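Local coordinates for protein putative 4-amino-4-deoxychorismate lyase (PDB 2ZGI) that binds pyridoxal 5'-phosphate and, as a class-IV aminotransferase-family member, probably acts as a lyase on 4-amino-4-deoxychorismate, at residues 22-32 against 76-86. Sequence-based numbering, arbitrary orientation.
Sequences ASVFTTLRAEG and APCLRLRFTVG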
# COMPACT_ATOMS: atom_id res chain seq x y z
N ALA D 22 21.95 -8.59 12.41
CA ALA D 22 21.83 -10.04 12.19
C ALA D 22 21.89 -10.82 13.51
O ALA D 22 22.94 -11.36 13.90
CB ALA D 22 22.89 -10.53 11.20
N SER D 23 20.77 -10.80 14.25
CA SER D 23 20.70 -11.41 15.58
C SER D 23 19.28 -11.78 15.89
O SER D 23 18.32 -11.24 15.27
CB SER D 23 21.24 -10.45 16.66
OG SER D 23 20.48 -9.23 16.72
N VAL D 24 19.12 -12.72 16.82
CA VAL D 24 17.84 -12.99 17.45
C VAL D 24 18.04 -12.82 18.93
O VAL D 24 19.18 -12.88 19.42
CB VAL D 24 17.25 -14.40 17.07
CG1 VAL D 24 17.02 -14.48 15.60
CG2 VAL D 24 18.23 -15.52 17.47
N PHE D 25 16.96 -12.57 19.66
CA PHE D 25 17.10 -12.27 21.06
C PHE D 25 15.82 -12.62 21.79
O PHE D 25 14.78 -12.92 21.15
CB PHE D 25 17.50 -10.79 21.27
CG PHE D 25 16.38 -9.78 21.02
CD1 PHE D 25 15.64 -9.28 22.09
CD2 PHE D 25 16.06 -9.36 19.73
CE1 PHE D 25 14.60 -8.36 21.88
CE2 PHE D 25 15.01 -8.46 19.50
CZ PHE D 25 14.28 -7.94 20.56
N THR D 26 15.89 -12.61 23.12
CA THR D 26 14.70 -12.69 23.93
C THR D 26 14.92 -11.91 25.21
O THR D 26 16.06 -11.75 25.67
CB THR D 26 14.28 -14.16 24.20
OG1 THR D 26 12.93 -14.18 24.68
CG2 THR D 26 15.22 -14.83 25.25
N THR D 27 13.84 -11.40 25.80
CA THR D 27 13.96 -10.62 27.01
C THR D 27 13.04 -11.20 28.08
O THR D 27 11.85 -11.47 27.83
CB THR D 27 13.69 -9.11 26.78
OG1 THR D 27 12.29 -8.89 26.61
CG2 THR D 27 14.38 -8.62 25.57
N LEU D 28 13.60 -11.42 29.27
CA LEU D 28 12.92 -12.11 30.36
C LEU D 28 12.82 -11.21 31.56
O LEU D 28 13.59 -10.25 31.70
CB LEU D 28 13.70 -13.34 30.82
CG LEU D 28 14.12 -14.42 29.85
CD1 LEU D 28 15.46 -14.04 29.25
CD2 LEU D 28 14.21 -15.78 30.60
N ARG D 29 11.88 -11.55 32.45
CA ARG D 29 11.79 -10.92 33.76
C ARG D 29 12.17 -11.95 34.81
O ARG D 29 11.75 -13.09 34.70
CB ARG D 29 10.38 -10.39 34.01
CG ARG D 29 10.34 -9.40 35.16
CD ARG D 29 9.01 -8.69 35.28
NE ARG D 29 7.93 -9.53 35.81
CZ ARG D 29 6.93 -9.99 35.08
NH1 ARG D 29 6.88 -9.73 33.79
NH2 ARG D 29 5.97 -10.75 35.66
N ALA D 30 12.97 -11.56 35.80
CA ALA D 30 13.24 -12.41 36.96
C ALA D 30 12.60 -11.75 38.16
O ALA D 30 12.71 -10.53 38.32
CB ALA D 30 14.76 -12.60 37.21
N GLU D 31 11.91 -12.54 38.98
CA GLU D 31 11.31 -12.01 40.19
C GLU D 31 11.95 -12.70 41.36
O GLU D 31 11.97 -13.93 41.42
CB GLU D 31 9.78 -12.16 40.17
CG GLU D 31 9.12 -11.34 39.04
CD GLU D 31 7.64 -11.56 38.86
OE1 GLU D 31 7.09 -12.55 39.38
OE2 GLU D 31 7.02 -10.71 38.19
N GLY D 32 12.47 -11.89 42.28
CA GLY D 32 13.21 -12.38 43.47
C GLY D 32 14.18 -13.51 43.12
O GLY D 32 14.14 -14.59 43.76
N ALA D 76 18.33 -7.55 44.15
CA ALA D 76 17.35 -6.94 43.26
C ALA D 76 15.98 -7.66 43.34
O ALA D 76 15.92 -8.89 43.17
CB ALA D 76 17.88 -6.95 41.83
N PRO D 77 14.91 -6.90 43.63
CA PRO D 77 13.56 -7.47 43.69
C PRO D 77 13.18 -8.11 42.36
O PRO D 77 12.64 -9.22 42.33
CB PRO D 77 12.65 -6.26 43.97
CG PRO D 77 13.54 -5.13 44.32
CD PRO D 77 14.96 -5.50 44.09
N CYS D 78 13.47 -7.42 41.26
CA CYS D 78 13.28 -7.98 39.93
C CYS D 78 14.39 -7.52 39.01
O CYS D 78 15.06 -6.52 39.28
CB CYS D 78 11.94 -7.54 39.36
SG CYS D 78 10.53 -8.09 40.34
N LEU D 79 14.56 -8.28 37.93
CA LEU D 79 15.60 -8.06 36.94
C LEU D 79 14.96 -8.15 35.57
O LEU D 79 13.99 -8.87 35.38
CB LEU D 79 16.67 -9.14 37.04
CG LEU D 79 17.53 -9.08 38.30
CD1 LEU D 79 18.39 -10.34 38.41
CD2 LEU D 79 18.42 -7.84 38.26
N ARG D 80 15.51 -7.39 34.63
CA ARG D 80 15.24 -7.59 33.21
C ARG D 80 16.48 -8.24 32.61
O ARG D 80 17.61 -7.74 32.77
CB ARG D 80 14.94 -6.26 32.52
CG ARG D 80 14.44 -6.41 31.07
CD ARG D 80 14.91 -5.20 30.25
NE ARG D 80 14.68 -5.30 28.81
CZ ARG D 80 15.64 -5.46 27.90
NH1 ARG D 80 16.92 -5.58 28.26
NH2 ARG D 80 15.33 -5.51 26.60
N LEU D 81 16.26 -9.34 31.92
CA LEU D 81 17.35 -10.09 31.34
C LEU D 81 17.20 -10.07 29.85
O LEU D 81 16.09 -10.00 29.32
CB LEU D 81 17.31 -11.56 31.82
CG LEU D 81 17.20 -11.83 33.32
CD1 LEU D 81 16.84 -13.31 33.59
CD2 LEU D 81 18.56 -11.53 33.90
N ARG D 82 18.33 -10.18 29.17
CA ARG D 82 18.30 -10.28 27.75
C ARG D 82 19.36 -11.23 27.22
O ARG D 82 20.54 -11.12 27.59
CB ARG D 82 18.52 -8.90 27.19
CG ARG D 82 18.18 -8.78 25.75
CD ARG D 82 18.98 -7.64 25.22
NE ARG D 82 19.40 -7.98 23.90
CZ ARG D 82 18.71 -7.66 22.83
NH1 ARG D 82 17.60 -6.97 22.98
NH2 ARG D 82 19.14 -8.02 21.63
N PHE D 83 18.93 -12.15 26.35
CA PHE D 83 19.81 -13.15 25.76
C PHE D 83 19.79 -12.92 24.26
O PHE D 83 18.73 -12.90 23.67
CB PHE D 83 19.30 -14.58 26.02
CG PHE D 83 19.35 -15.03 27.47
CD1 PHE D 83 20.47 -14.79 28.27
CD2 PHE D 83 18.31 -15.79 28.00
CE1 PHE D 83 20.52 -15.25 29.59
CE2 PHE D 83 18.36 -16.26 29.33
CZ PHE D 83 19.46 -15.98 30.12
N THR D 84 20.95 -12.74 23.65
CA THR D 84 21.03 -12.39 22.22
C THR D 84 21.98 -13.37 21.53
O THR D 84 23.08 -13.64 22.05
CB THR D 84 21.52 -10.94 22.02
OG1 THR D 84 20.74 -10.07 22.83
CG2 THR D 84 21.40 -10.50 20.55
N VAL D 85 21.54 -13.90 20.40
CA VAL D 85 22.33 -14.76 19.54
C VAL D 85 22.67 -14.13 18.18
O VAL D 85 21.77 -13.67 17.43
CB VAL D 85 21.61 -16.11 19.30
CG1 VAL D 85 22.39 -16.98 18.34
CG2 VAL D 85 21.38 -16.86 20.64
N GLY D 86 23.95 -14.12 17.85
CA GLY D 86 24.39 -13.92 16.46
C GLY D 86 25.51 -14.91 16.20
O GLY D 86 25.93 -15.64 17.13
O HOH W 1 19.19 -7.82 18.88
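Val24 and Val85, Thr26 and Phe83, Leu28 and Leu81, and Ala30 and Leu79 are joined as antiparallel hydrogen-bonded pairs, each by two backbone bonds; Leu81 N to Leu28 O, at 2.8 Å, is nearly straight (176°). Beyond the last pair, Gly32 N adds a bond to Pro77 O, where strand 24-31 ends and strand 78-86 begins. The face carrying Phe25, Thr27 and Arg29 holds most of the polar side chains. Here the Arg82 guanidinium lies flat on the Phe25 ring, itself near the bound pyridoxal phosphate, centres 4.1 Å apart and planes at 13°, NH1 over CD1 and NH2 over CG. Thr84 helps to hold the guanidinium, its OG1 accepting from Arg82 NE at 2.7 Å, and a water at the guanidinium edge, weakly bound by Arg82 NH2, also bonds to Ser23 OG. Tyr19 of the second subunit adds a cation-pi contact. An alanine in place of Arg82 is likely to strip the Phe25 ring of its stacked cover and deprive Thr84 OG1 of the Arg82 donors and Tyr19 of its cation. Farther along, Arg29 grips Glu31 OE2 side-on through NE and NH2, and Cys78, disulfide-bonded to Cys243, sets SG 3.8 Å from Glu31 CG. The other face is largely apolar: Leu28, with CG anti to its carbonyl carbon (chi1 -55°), brings CD1 to 3.6 Å from Phe83 CD2, and helices 38-51 and 59-72 pack over this layer. Thr26 is its polar exception, OG1 bonding to His41 and to the cofactor-binding Arg44. These central strands thus meet the helices through apolar packing and present a stacked arginine to the second subunit.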